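Local coordinates for protein cobalt-precorrin-5B C(1)-methyltransferase (PDB 1SR8) that probably catalyses the S-adenosylmethionine-dependent methylation of C-1 of cobalt-precorrin-5B to give cobalt-precorrin-6A, in the anaerobic route to adenosylcobalamin, at residues 116-121 with 137-142; 50-55 with 154-159; 225-230 with 276-281; 221-226 with 250-255; 98-103 with 167-172. All coordinates share one frame; numbering follows the deposited sequence.

Following the chain from the N terminus, contact 2 opens on helix 44-57 and contact 5 opens in the loop before strand 105-111. Contact 1, pairing 116-121 with 137-142, opens and closes next, before either of them closes. Contact 2 closes next at 154-159, and contact 5 closes last at 167-172. Contacts 2 and 5 therefore cross, and contact 1 lies within both. Contacts 1 and 2 touch through neighbouring strands and pack two helices on the mixed sheet. Later in the chain, contacts 4 and 3 leave the same helix, 217-226, and share Lys225 and Lys226. They reach neighbouring strands of the parallel sheet, contact 4 at 250-255 and contact 3 at 276-281.

Contact 1: 116-121 with 137-142; sequences IFFGRG and LQILEN
Ile116 and Ile139 meet through the same branch. In both, CG2 stands anti to the backbone N, and the two methyls touch at 3.9 Å from Ile116 CG2 to Ile139 CG2. The other branch of Ile116 lies anti to its carbonyl carbon (chi1 -66°) and takes a different partner, with Ile116 CG1 3.9 Å from Leu140 CD2. One strand residue thus sits against two successive helix residues.

The contact belongs to a beta-alpha-beta crossover. Strand 115-118 leads, after an excursion through further short strands, into helix 133-149, and the chain returns as strand 155-159, the parallel neighbour of the first. The short segments 116-118 and 137-142 run at 134° to each other, with axes 10.2 Å apart at the closest point.

The packing across the contact is apolar, and no hydrogen bond joins the two segments. Behind it, Ile116 also rests on Val156, and Ile139 and Phe118 both rest on Ile158, so strand 155-159 supplies a shared floor. On another side of the helix the chemistry is polar. Gln138 NE2 bonds to Thr46 OG1 and Ser69 O, and Asn142 OD1 accepts from Ser69 N. These bonds tie helix 133-149 to the start of helix 44-57 and to the loop after strand 63-68.

Ile139 extends its longer branch toward Phe118, and the two side chains come from opposite directions. The methyl does not lie over the ring. Ile139 CD1 sits at the edge, in the ring plane, 3.9 Å from Phe118 CE1 and 4.0 Å from Phe118 CZ.

Contact 2: 50-55 with 154-159; sequences AAAVAA and GGVRIS
Ala52 presents its methyl to two strand residues at once. The tighter touch is with Val156, where Ala52 CB lies 3.9 Å from Val156 CG2. That methyl occupies the crowded position between the backbone N and the carbonyl carbon of Val156, which turns it to the helix (chi1 of Val156 -49°). The second touch is longer, 4.2 Å from Ala52 CB to Ile158 CD1. Ile158 reaches it with the end of an extended branch (chi2 172°). All three residues are buried. The touches are apolar, and no hydrogen bond crosses.

The small side chains let the helix come near the strand. The CA atoms of Ala52 and Val156 are 6.3 Å apart. Ala51 and Ala55 do point their methyls at the strand, yet stop short of it. Ala55 CB stays 4.9 Å from Val156 CG1, and Ala51 CB 5.3 Å from Ile158 CG2.

This is an alpha/beta layer in which helix 44-57 packs on one face of a six-stranded mixed sheet. Strand 155-159 stands between 105-111, to which it is antiparallel, and 115-118, to which it is parallel. Different sides of the helix serve different strands. Ala51 and Ala55 rest on Ala108, Ala54 reaches Val80 and Ala82, and Val53 turns from strand 155-159 to Val66 and Val68.

Between Val156 and Ile158 the strand turns Arg157 to its other side. Arg157 is exposed to solvent and takes no part in the contact with the helix. Just before the strand, Gly154 is a partly exposed loop residue with no side chain to offer the helix.

Contact 3: 225-230 with 276-281; sequences KKFPEY and GVRVVV
Phe227 brings the outer end of its ring to two strand residues, Val280 and Arg278. Phe227 CZ lies 3.7 Å from Val280 CG2, the methyl beside the Val280 backbone N. On the Arg278 side, Phe227 CE1 is 3.8 Å from Arg278 NH1. That nitrogen sits at the ring edge, near its plane, while Phe227 CZ lies over one face of the guanidinium. The two planes are 85° apart, so ring edge meets guanidinium face.

The setting is a Rossmann-like parallel sheet with strand order 2-1-3-4. Phe227 follows helix 217-226, and strand 278-281 is an outermost strand of the sheet. The contact lies at the surface.

Arg278 gets there by an extended chain from CG to NE. Val280, two residues on, also lies over the guanidinium, with CG2 3.6 Å above its plane and displaced toward the rim. Ile251 and Gly253 hold Val280 by backbone hydrogen bonds. Ile250 and Val252 of the neighbouring strand 248-253 touch the Phe227 ring as well.

On the helix side, Lys226 CB lies over one ring face, 3.8 Å above the plane and offset. A type I turn from Phe227 to Tyr230 redirects the chain, closed by Tyr230 N to Phe227 O at 3.0 Å. The same Phe227 O lies at the edge of the Tyr230 ring, in its plane.

Contact 4: 221-226 with 250-255; sequences LYARKK and IIVGFP
Tyr222 and Val252 cross at about a right angle. The CD2 corner of the ring comes to the valine, 3.7 Å from Tyr222 CD2 to Val252 CG1. The methyl meets the ring obliquely. The tyrosine gets there because its ring leaves the helix anti to the backbone N (chi1 -172°).

Val252 is forked between two helix residues. CG1, anti to its backbone N, takes the tyrosine. CG2 faces the next helix residue, with Val252 CG2 4.2 Å from Ala223 CB. Beside this small alanine the CA atoms come nearest, 6.7 Å between those of Ala223 and Val252.

One helical turn later, Lys226 lays its aliphatic part on the tyrosine, with Lys226 CG 3.5 Å above the ring plane and offset toward its rim. The backbone bond from Lys226 N to Tyr222 O, 2.8 Å, joins the same two residues.

Here helix 217-226 covers one face of the parallel sheet of a Rossmann-like fold, over 248-253, one of its two inner strands. Ala223 also rests on Ala212 and Thr214 of strand 210-214, and Tyr222 reaches Val280 of strand 278-281. Helix 255-262 touches Ile251, whose side chain leaves the strand on the other face.

No hydrogen bond links the two segments. Helix and strand are held here by apolar contact alone, so the fit depends on shape, and the two methyls of Val252 are shared between two successive helix residues.

Contact 5: 98-103 with 167-172; sequences FDVTNG and AKKTGN
The nearest CA atoms are those of Val100 and Thr170, 7.0 Å apart. Val100 sits in a type I turn from Asp99 to Asn102, closed by Asn102 N to Asp99 O at 2.9 Å. An Asx turn overlaps it. Thr101 N bonds to Asp99 OD1 at 3.2 Å, nearly straight at 162°, and meets it from above the carboxylate plane. The facing segment begins in the weakly bonded end of helix 163-168 and runs on as a loop, with positive phi at Gly171.

Both methyls of Val100 are used. The Val100 and Lys169 side chains slide past each other in opposite directions, CG2 being the methyl touched. The lysine chain bends at chi3 and chi4, which carries Lys169 NZ back to 3.6 Å from Val100 CG2. Lys169 CG lies 4.0 Å from the same methyl. Val100 CG1 meets the threonine crosswise, 4.0 Å from Thr170 OG1. These are van der Waals touches at the surface.

Asp99 OD2 forms a salt bridge with Lys91 and bonds to Ser93 OG, fastening the turn to the chain after strand 86-90. The contact joins the loop between strands 86-90 and 105-111 to the end of helix 163-168, which follows strand 155-159.

Contact 1: 116-121 with 137-142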
# COMPACT_ATOMS: atom_id res chain seq x y z
N ILE A 116 19.58 -9.84 -2.02
CA ILE A 116 18.35 -9.85 -1.23
C ILE A 116 17.70 -11.22 -1.39
O ILE A 116 17.35 -11.62 -2.50
CB ILE A 116 17.34 -8.79 -1.73
CG1 ILE A 116 17.88 -7.38 -1.48
CG2 ILE A 116 15.99 -9.00 -1.07
CD1 ILE A 116 18.15 -7.07 -0.03
N PHE A 117 17.52 -11.93 -0.28
CA PHE A 117 16.93 -13.26 -0.35
C PHE A 117 15.71 -13.35 0.55
O PHE A 117 15.62 -12.64 1.56
CB PHE A 117 17.98 -14.29 0.06
CG PHE A 117 19.31 -14.08 -0.63
CD1 PHE A 117 19.45 -14.35 -1.99
CD2 PHE A 117 20.40 -13.55 0.07
CE1 PHE A 117 20.66 -14.09 -2.65
CE2 PHE A 117 21.61 -13.29 -0.58
CZ PHE A 117 21.74 -13.57 -1.94
N PHE A 118 14.79 -14.23 0.18
CA PHE A 118 13.56 -14.43 0.94
C PHE A 118 13.49 -15.85 1.50
O PHE A 118 13.60 -16.83 0.76
CB PHE A 118 12.38 -14.14 0.01
CG PHE A 118 12.39 -12.75 -0.54
CD1 PHE A 118 11.94 -11.68 0.24
CD2 PHE A 118 12.92 -12.48 -1.79
CE1 PHE A 118 12.04 -10.36 -0.22
CE2 PHE A 118 13.03 -11.17 -2.27
CZ PHE A 118 12.59 -10.11 -1.48
N GLY A 119 13.29 -15.95 2.82
CA GLY A 119 13.24 -17.26 3.44
C GLY A 119 11.88 -17.81 3.81
O GLY A 119 10.91 -17.69 3.06
N ARG A 120 11.81 -18.42 4.98
CA ARG A 120 10.58 -19.02 5.48
C ARG A 120 9.46 -18.00 5.65
O ARG A 120 9.71 -16.85 6.01
CB ARG A 120 10.83 -19.70 6.83
CG ARG A 120 11.19 -18.72 7.94
CD ARG A 120 11.18 -19.37 9.31
NE ARG A 120 11.38 -18.39 10.38
CZ ARG A 120 12.47 -17.63 10.50
NH1 ARG A 120 13.47 -17.73 9.63
NH2 ARG A 120 12.57 -16.76 11.50
N GLY A 121 8.22 -18.44 5.41
CA GLY A 121 7.08 -17.57 5.57
C GLY A 121 6.70 -16.79 4.33
O GLY A 121 5.62 -16.20 4.28
N LEU A 137 11.37 -3.85 -6.29
CA LEU A 137 12.18 -2.69 -6.62
C LEU A 137 12.41 -1.82 -5.40
O LEU A 137 13.49 -1.26 -5.23
CB LEU A 137 11.52 -1.87 -7.73
CG LEU A 137 11.45 -2.54 -9.11
CD1 LEU A 137 10.77 -1.59 -10.11
CD2 LEU A 137 12.86 -2.91 -9.56
N GLN A 138 11.40 -1.73 -4.54
CA GLN A 138 11.47 -0.94 -3.31
C GLN A 138 12.52 -1.50 -2.38
O GLN A 138 13.36 -0.75 -1.87
CB GLN A 138 10.12 -0.93 -2.59
CG GLN A 138 10.16 -0.16 -1.28
CD GLN A 138 8.86 -0.28 -0.50
OE1 GLN A 138 8.08 -1.21 -0.72
NE2 GLN A 138 8.63 0.65 0.44
N ILE A 139 12.47 -2.81 -2.15
CA ILE A 139 13.42 -3.46 -1.27
C ILE A 139 14.84 -3.30 -1.80
O ILE A 139 15.74 -2.93 -1.06
CB ILE A 139 13.09 -4.96 -1.11
CG1 ILE A 139 11.70 -5.11 -0.48
CG2 ILE A 139 14.14 -5.64 -0.24
CD1 ILE A 139 11.23 -6.55 -0.37
N LEU A 140 15.03 -3.55 -3.09
CA LEU A 140 16.35 -3.42 -3.70
C LEU A 140 16.87 -2.02 -3.56
O LEU A 140 18.05 -1.81 -3.31
CB LEU A 140 16.32 -3.77 -5.18
CG LEU A 140 16.44 -5.25 -5.53
CD1 LEU A 140 16.32 -5.40 -7.06
CD2 LEU A 140 17.78 -5.79 -5.01
N GLU A 141 15.99 -1.05 -3.76
CA GLU A 141 16.35 0.35 -3.67
C GLU A 141 16.91 0.68 -2.28
O GLU A 141 17.96 1.30 -2.14
CB GLU A 141 15.12 1.21 -3.96
CG GLU A 141 15.45 2.67 -4.02
CD GLU A 141 14.26 3.54 -4.34
OE1 GLU A 141 14.48 4.74 -4.61
OE2 GLU A 141 13.11 3.04 -4.30
N ASN A 142 16.18 0.26 -1.25
CA ASN A 142 16.60 0.50 0.11
C ASN A 142 17.87 -0.27 0.45
O ASN A 142 18.70 0.20 1.23
CB ASN A 142 15.47 0.11 1.07
CG ASN A 142 14.36 1.13 1.09
OD1 ASN A 142 14.54 2.24 1.59
ND2 ASN A 142 13.21 0.77 0.52

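Contact 2: 50-55 with 154-159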
# COMPACT_ATOMS: atom_id res chain seq x y z
N ALA A 50 12.10 -2.08 5.66
CA ALA A 50 12.54 -1.58 6.95
C ALA A 50 13.41 -2.62 7.65
O ALA A 50 14.46 -2.28 8.20
CB ALA A 50 11.34 -1.22 7.82
N ALA A 51 12.98 -3.88 7.61
CA ALA A 51 13.74 -4.96 8.24
C ALA A 51 15.14 -5.06 7.64
O ALA A 51 16.13 -5.13 8.35
CB ALA A 51 13.01 -6.30 8.09
N ALA A 52 15.21 -5.05 6.31
CA ALA A 52 16.49 -5.14 5.62
C ALA A 52 17.41 -3.97 5.97
O ALA A 52 18.58 -4.17 6.29
CB ALA A 52 16.26 -5.18 4.12
N VAL A 53 16.87 -2.76 5.88
CA VAL A 53 17.66 -1.57 6.20
C VAL A 53 18.14 -1.58 7.65
O VAL A 53 19.29 -1.23 7.93
CB VAL A 53 16.85 -0.30 5.93
CG1 VAL A 53 17.60 0.91 6.42
CG2 VAL A 53 16.56 -0.18 4.45
N ALA A 54 17.27 -1.99 8.58
CA ALA A 54 17.63 -2.03 9.99
C ALA A 54 18.71 -3.07 10.29
O ALA A 54 19.59 -2.86 11.12
CB ALA A 54 16.40 -2.30 10.84
N ALA A 55 18.65 -4.21 9.61
CA ALA A 55 19.64 -5.25 9.82
C ALA A 55 21.04 -4.76 9.44
O ALA A 55 22.01 -5.01 10.17
CB ALA A 55 19.27 -6.49 9.02
N GLY A 154 27.68 -7.37 2.11
CA GLY A 154 27.02 -8.66 2.16
C GLY A 154 25.61 -8.60 1.60
O GLY A 154 25.33 -7.83 0.69
N GLY A 155 24.72 -9.42 2.16
CA GLY A 155 23.34 -9.44 1.72
C GLY A 155 22.40 -9.61 2.89
O GLY A 155 22.85 -9.61 4.04
N VAL A 156 21.11 -9.75 2.63
CA VAL A 156 20.16 -9.96 3.72
C VAL A 156 19.08 -10.95 3.30
O VAL A 156 18.69 -11.00 2.13
CB VAL A 156 19.44 -8.65 4.18
CG1 VAL A 156 20.45 -7.53 4.40
CG2 VAL A 156 18.41 -8.24 3.16
N ARG A 157 18.64 -11.77 4.24
CA ARG A 157 17.57 -12.72 3.95
C ARG A 157 16.38 -12.20 4.76
O ARG A 157 16.50 -11.96 5.96
CB ARG A 157 17.95 -14.14 4.38
CG ARG A 157 16.80 -15.16 4.26
CD ARG A 157 17.33 -16.59 4.04
NE ARG A 157 18.54 -16.84 4.82
CZ ARG A 157 18.59 -16.74 6.15
NH1 ARG A 157 17.51 -16.41 6.85
NH2 ARG A 157 19.75 -16.93 6.78
N ILE A 158 15.26 -12.01 4.07
CA ILE A 158 14.04 -11.51 4.70
C ILE A 158 13.09 -12.69 4.92
O ILE A 158 12.82 -13.45 3.98
CB ILE A 158 13.37 -10.45 3.80
CG1 ILE A 158 14.34 -9.28 3.57
CG2 ILE A 158 12.05 -10.00 4.43
CD1 ILE A 158 13.88 -8.27 2.55
N SER A 159 12.60 -12.85 6.15
CA SER A 159 11.70 -13.95 6.48
C SER A 159 10.48 -13.50 7.26
O SER A 159 10.48 -12.43 7.87
CB SER A 159 12.43 -15.01 7.31
OG SER A 159 13.53 -15.56 6.60

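Contact 3: 225-230 with 276-281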
# COMPACT_ATOMS: atom_id res chain seq x y z
N LYS A 225 -3.78 8.75 -16.89
CA LYS A 225 -3.27 8.80 -18.24
C LYS A 225 -4.33 8.95 -19.33
O LYS A 225 -4.23 9.83 -20.18
CB LYS A 225 -2.42 7.54 -18.49
CG LYS A 225 -1.67 7.51 -19.82
CD LYS A 225 -0.58 6.43 -19.83
CE LYS A 225 0.27 6.52 -21.11
NZ LYS A 225 1.48 5.64 -21.07
N LYS A 226 -5.36 8.10 -19.28
CA LYS A 226 -6.43 8.10 -20.29
C LYS A 226 -7.60 9.06 -20.07
O LYS A 226 -8.32 9.37 -21.02
CB LYS A 226 -6.98 6.68 -20.45
CG LYS A 226 -5.91 5.64 -20.75
CD LYS A 226 -5.02 6.08 -21.90
CE LYS A 226 -3.76 5.20 -22.01
NZ LYS A 226 -2.71 5.78 -22.91
N PHE A 227 -7.79 9.53 -18.84
CA PHE A 227 -8.88 10.45 -18.54
C PHE A 227 -8.36 11.58 -17.65
O PHE A 227 -8.88 11.81 -16.57
CB PHE A 227 -9.99 9.69 -17.83
CG PHE A 227 -10.46 8.48 -18.57
CD1 PHE A 227 -11.27 8.60 -19.70
CD2 PHE A 227 -10.07 7.21 -18.16
CE1 PHE A 227 -11.69 7.48 -20.41
CE2 PHE A 227 -10.48 6.07 -18.86
CZ PHE A 227 -11.29 6.21 -19.99
N PRO A 228 -7.33 12.30 -18.12
CA PRO A 228 -6.73 13.40 -17.36
C PRO A 228 -7.67 14.44 -16.72
O PRO A 228 -7.40 14.91 -15.62
CB PRO A 228 -5.74 14.01 -18.36
CG PRO A 228 -6.36 13.70 -19.69
CD PRO A 228 -6.82 12.29 -19.50
N GLU A 229 -8.76 14.78 -17.40
CA GLU A 229 -9.69 15.79 -16.87
C GLU A 229 -10.66 15.29 -15.78
O GLU A 229 -11.60 15.99 -15.42
CB GLU A 229 -10.47 16.45 -18.01
CG GLU A 229 -11.56 15.60 -18.66
CD GLU A 229 -11.04 14.51 -19.59
OE1 GLU A 229 -11.83 14.03 -20.42
OE2 GLU A 229 -9.85 14.13 -19.49
N TYR A 230 -10.42 14.08 -15.28
CA TYR A 230 -11.24 13.49 -14.21
C TYR A 230 -10.33 13.36 -13.01
O TYR A 230 -9.21 12.87 -13.16
CB TYR A 230 -11.71 12.10 -14.60
CG TYR A 230 -12.88 12.08 -15.53
CD1 TYR A 230 -14.18 12.09 -15.03
CD2 TYR A 230 -12.70 12.04 -16.91
CE1 TYR A 230 -15.27 12.07 -15.87
CE2 TYR A 230 -13.79 12.02 -17.77
CZ TYR A 230 -15.07 12.04 -17.24
OH TYR A 230 -16.17 12.01 -18.07
N GLY A 276 -25.91 4.86 -15.57
CA GLY A 276 -25.64 5.99 -16.43
C GLY A 276 -24.19 6.43 -16.35
O GLY A 276 -23.86 7.59 -16.65
N VAL A 277 -23.32 5.51 -15.94
CA VAL A 277 -21.89 5.78 -15.81
C VAL A 277 -21.05 4.75 -16.56
O VAL A 277 -21.24 3.55 -16.43
CB VAL A 277 -21.47 5.78 -14.33
CG1 VAL A 277 -19.99 6.11 -14.21
CG2 VAL A 277 -22.29 6.80 -13.56
N ARG A 278 -20.11 5.25 -17.36
CA ARG A 278 -19.25 4.38 -18.13
C ARG A 278 -18.32 3.59 -17.21
O ARG A 278 -17.81 4.13 -16.23
CB ARG A 278 -18.41 5.20 -19.12
CG ARG A 278 -17.51 4.35 -19.99
CD ARG A 278 -16.59 5.19 -20.85
NE ARG A 278 -15.75 4.35 -21.70
CZ ARG A 278 -14.78 4.82 -22.48
NH1 ARG A 278 -14.54 6.12 -22.52
NH2 ARG A 278 -14.06 3.99 -23.22
N VAL A 279 -18.12 2.31 -17.54
CA VAL A 279 -17.22 1.44 -16.79
C VAL A 279 -16.12 0.95 -17.73
O VAL A 279 -16.40 0.24 -18.69
CB VAL A 279 -17.93 0.21 -16.22
CG1 VAL A 279 -16.94 -0.67 -15.48
CG2 VAL A 279 -19.04 0.64 -15.28
N VAL A 280 -14.89 1.37 -17.46
CA VAL A 280 -13.74 0.97 -18.26
C VAL A 280 -13.03 -0.20 -17.58
O VAL A 280 -12.41 -0.03 -16.52
CB VAL A 280 -12.73 2.12 -18.42
CG1 VAL A 280 -11.56 1.68 -19.28
CG2 VAL A 280 -13.41 3.34 -19.02
N VAL A 281 -13.11 -1.37 -18.18
CA VAL A 281 -12.47 -2.54 -17.62
C VAL A 281 -11.11 -2.71 -18.29
O VAL A 281 -11.01 -2.87 -19.51
CB VAL A 281 -13.34 -3.80 -17.82
CG1 VAL A 281 -12.72 -4.99 -17.09
CG2 VAL A 281 -14.74 -3.54 -17.31

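Contact 4: 221-226 with 250-255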
# COMPACT_ATOMS: atom_id res chain seq x y z
N LEU A 221 -3.67 4.88 -12.04
CA LEU A 221 -2.63 5.30 -12.96
C LEU A 221 -3.19 5.32 -14.37
O LEU A 221 -2.87 6.20 -15.17
CB LEU A 221 -1.43 4.34 -12.91
CG LEU A 221 -0.54 4.46 -11.67
CD1 LEU A 221 0.47 3.32 -11.63
CD2 LEU A 221 0.18 5.79 -11.69
N TYR A 222 -4.04 4.35 -14.68
CA TYR A 222 -4.64 4.28 -15.99
C TYR A 222 -5.52 5.49 -16.23
O TYR A 222 -5.43 6.13 -17.27
CB TYR A 222 -5.48 3.02 -16.12
CG TYR A 222 -5.99 2.79 -17.52
CD1 TYR A 222 -5.16 2.25 -18.51
CD2 TYR A 222 -7.31 3.11 -17.87
CE1 TYR A 222 -5.64 2.01 -19.80
CE2 TYR A 222 -7.80 2.89 -19.15
CZ TYR A 222 -6.96 2.33 -20.11
OH TYR A 222 -7.45 2.08 -21.38
N ALA A 223 -6.37 5.81 -15.26
CA ALA A 223 -7.26 6.95 -15.38
C ALA A 223 -6.48 8.26 -15.50
O ALA A 223 -6.88 9.16 -16.24
CB ALA A 223 -8.20 7.01 -14.17
N ARG A 224 -5.38 8.37 -14.75
CA ARG A 224 -4.54 9.57 -14.77
C ARG A 224 -4.06 9.83 -16.18
O ARG A 224 -3.94 10.99 -16.62
CB ARG A 224 -3.31 9.36 -13.89
CG ARG A 224 -3.56 9.44 -12.40
CD ARG A 224 -3.06 10.76 -11.88
NE ARG A 224 -1.62 10.92 -12.08
CZ ARG A 224 -0.97 12.08 -11.97
NH1 ARG A 224 -1.63 13.19 -11.66
NH2 ARG A 224 0.34 12.13 -12.16
N LYS A 225 -3.78 8.75 -16.89
CA LYS A 225 -3.27 8.80 -18.24
C LYS A 225 -4.33 8.95 -19.33
O LYS A 225 -4.23 9.83 -20.18
CB LYS A 225 -2.42 7.54 -18.49
CG LYS A 225 -1.67 7.51 -19.82
CD LYS A 225 -0.58 6.43 -19.83
CE LYS A 225 0.27 6.52 -21.11
NZ LYS A 225 1.48 5.64 -21.07
N LYS A 226 -5.36 8.10 -19.28
CA LYS A 226 -6.43 8.10 -20.29
C LYS A 226 -7.60 9.06 -20.07
O LYS A 226 -8.32 9.37 -21.02
CB LYS A 226 -6.98 6.68 -20.45
CG LYS A 226 -5.91 5.64 -20.75
CD LYS A 226 -5.02 6.08 -21.90
CE LYS A 226 -3.76 5.20 -22.01
NZ LYS A 226 -2.71 5.78 -22.91
N ILE A 250 -16.69 8.41 -13.86
CA ILE A 250 -16.26 7.38 -14.78
C ILE A 250 -15.68 6.27 -13.89
O ILE A 250 -15.00 6.55 -12.91
CB ILE A 250 -15.20 7.92 -15.79
CG1 ILE A 250 -15.15 7.01 -17.02
CG2 ILE A 250 -13.81 8.01 -15.15
CD1 ILE A 250 -14.25 7.53 -18.12
N ILE A 251 -16.00 5.02 -14.21
CA ILE A 251 -15.49 3.89 -13.43
C ILE A 251 -14.38 3.18 -14.20
O ILE A 251 -14.56 2.78 -15.34
CB ILE A 251 -16.61 2.86 -13.13
CG1 ILE A 251 -17.70 3.53 -12.29
CG2 ILE A 251 -16.02 1.67 -12.39
CD1 ILE A 251 -18.89 2.65 -12.02
N VAL A 252 -13.22 3.05 -13.56
CA VAL A 252 -12.07 2.38 -14.16
C VAL A 252 -11.58 1.32 -13.18
O VAL A 252 -11.31 1.61 -12.02
CB VAL A 252 -10.92 3.37 -14.45
CG1 VAL A 252 -9.78 2.66 -15.17
CG2 VAL A 252 -11.45 4.56 -15.26
N GLY A 253 -11.47 0.08 -13.65
CA GLY A 253 -11.00 -0.98 -12.77
C GLY A 253 -10.72 -2.29 -13.48
O GLY A 253 -11.03 -2.45 -14.66
N PHE A 254 -10.13 -3.22 -12.75
CA PHE A 254 -9.83 -4.53 -13.30
C PHE A 254 -10.98 -5.49 -13.01
O PHE A 254 -11.69 -5.34 -12.01
CB PHE A 254 -8.52 -5.07 -12.72
CG PHE A 254 -7.30 -4.29 -13.15
CD1 PHE A 254 -7.00 -3.06 -12.57
CD2 PHE A 254 -6.45 -4.78 -14.13
CE1 PHE A 254 -5.87 -2.33 -12.97
CE2 PHE A 254 -5.32 -4.06 -14.54
CZ PHE A 254 -5.04 -2.83 -13.95
N PRO A 255 -11.18 -6.48 -13.89
CA PRO A 255 -12.23 -7.50 -13.80
C PRO A 255 -12.49 -8.05 -12.40
O PRO A 255 -13.65 -8.19 -11.98
CB PRO A 255 -11.72 -8.57 -14.75
CG PRO A 255 -11.04 -7.77 -15.81
CD PRO A 255 -10.26 -6.77 -15.01

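Contact 5: 98-103 with 167-172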
# COMPACT_ATOMS: atom_id res chain seq x y z
N PHE A 98 -9.78 -4.05 8.70
CA PHE A 98 -9.26 -5.41 8.85
C PHE A 98 -8.33 -5.92 7.76
O PHE A 98 -8.76 -6.30 6.68
CB PHE A 98 -10.38 -6.44 9.01
CG PHE A 98 -9.86 -7.83 9.19
CD1 PHE A 98 -9.07 -8.15 10.30
CD2 PHE A 98 -10.07 -8.81 8.22
CE1 PHE A 98 -8.50 -9.42 10.43
CE2 PHE A 98 -9.51 -10.08 8.33
CZ PHE A 98 -8.72 -10.38 9.44
N ASP A 99 -7.04 -5.94 8.08
CA ASP A 99 -6.00 -6.40 7.17
C ASP A 99 -5.45 -7.68 7.81
O ASP A 99 -4.83 -7.63 8.87
CB ASP A 99 -4.92 -5.33 7.09
CG ASP A 99 -3.80 -5.69 6.15
OD1 ASP A 99 -3.67 -6.87 5.79
OD2 ASP A 99 -3.04 -4.78 5.79
N VAL A 100 -5.66 -8.82 7.16
CA VAL A 100 -5.21 -10.11 7.71
C VAL A 100 -3.74 -10.20 8.13
O VAL A 100 -3.40 -11.02 8.99
CB VAL A 100 -5.53 -11.26 6.74
CG1 VAL A 100 -4.72 -11.12 5.47
CG2 VAL A 100 -5.26 -12.59 7.41
N THR A 101 -2.86 -9.39 7.53
CA THR A 101 -1.45 -9.42 7.89
C THR A 101 -1.03 -8.28 8.79
O THR A 101 0.16 -8.04 9.00
CB THR A 101 -0.52 -9.42 6.64
OG1 THR A 101 -0.73 -8.24 5.86
CG2 THR A 101 -0.78 -10.65 5.79
N ASN A 102 -1.99 -7.55 9.34
CA ASN A 102 -1.66 -6.46 10.25
C ASN A 102 -0.95 -7.13 11.43
O ASN A 102 -1.30 -8.24 11.82
CB ASN A 102 -2.94 -5.75 10.72
CG ASN A 102 -2.70 -4.79 11.87
OD1 ASN A 102 -1.82 -3.93 11.81
ND2 ASN A 102 -3.50 -4.91 12.91
N GLY A 103 0.08 -6.48 11.97
CA GLY A 103 0.80 -7.05 13.10
C GLY A 103 1.74 -8.21 12.79
O GLY A 103 2.40 -8.73 13.69
N ALA A 167 -0.72 -17.39 6.09
CA ALA A 167 -1.04 -17.64 4.69
C ALA A 167 -2.25 -18.56 4.53
O ALA A 167 -3.08 -18.38 3.65
CB ALA A 167 0.17 -18.24 3.99
N LYS A 168 -2.34 -19.56 5.40
CA LYS A 168 -3.44 -20.52 5.34
C LYS A 168 -4.81 -19.83 5.41
O LYS A 168 -5.81 -20.38 4.97
CB LYS A 168 -3.31 -21.54 6.48
CG LYS A 168 -2.10 -22.47 6.39
CD LYS A 168 -2.11 -23.48 7.53
CE LYS A 168 -1.05 -24.58 7.37
NZ LYS A 168 0.35 -24.16 7.70
N LYS A 169 -4.85 -18.62 5.96
CA LYS A 169 -6.11 -17.90 6.08
C LYS A 169 -6.15 -16.67 5.18
O LYS A 169 -6.96 -15.77 5.37
CB LYS A 169 -6.33 -17.47 7.55
CG LYS A 169 -5.25 -16.55 8.10
CD LYS A 169 -5.16 -16.62 9.63
CE LYS A 169 -6.38 -16.02 10.31
NZ LYS A 169 -6.49 -14.55 10.11
N THR A 170 -5.27 -16.66 4.19
CA THR A 170 -5.21 -15.53 3.27
C THR A 170 -5.74 -15.96 1.90
O THR A 170 -5.90 -15.14 0.99
CB THR A 170 -3.76 -15.02 3.13
OG1 THR A 170 -3.77 -13.71 2.55
CG2 THR A 170 -2.95 -15.95 2.24
N GLY A 171 -6.01 -17.26 1.77
CA GLY A 171 -6.53 -17.80 0.53
C GLY A 171 -5.64 -17.73 -0.70
O GLY A 171 -5.96 -18.34 -1.72
N ASN A 172 -4.53 -16.99 -0.62
CA ASN A 172 -3.64 -16.85 -1.76
C ASN A 172 -3.12 -18.20 -2.30
O ASN A 172 -2.48 -18.26 -3.36
CB ASN A 172 -2.46 -15.91 -1.43
CG ASN A 172 -1.47 -16.51 -0.43
OD1 ASN A 172 -0.49 -15.86 -0.06
ND2 ASN A 172 -1.72 -17.74 0.00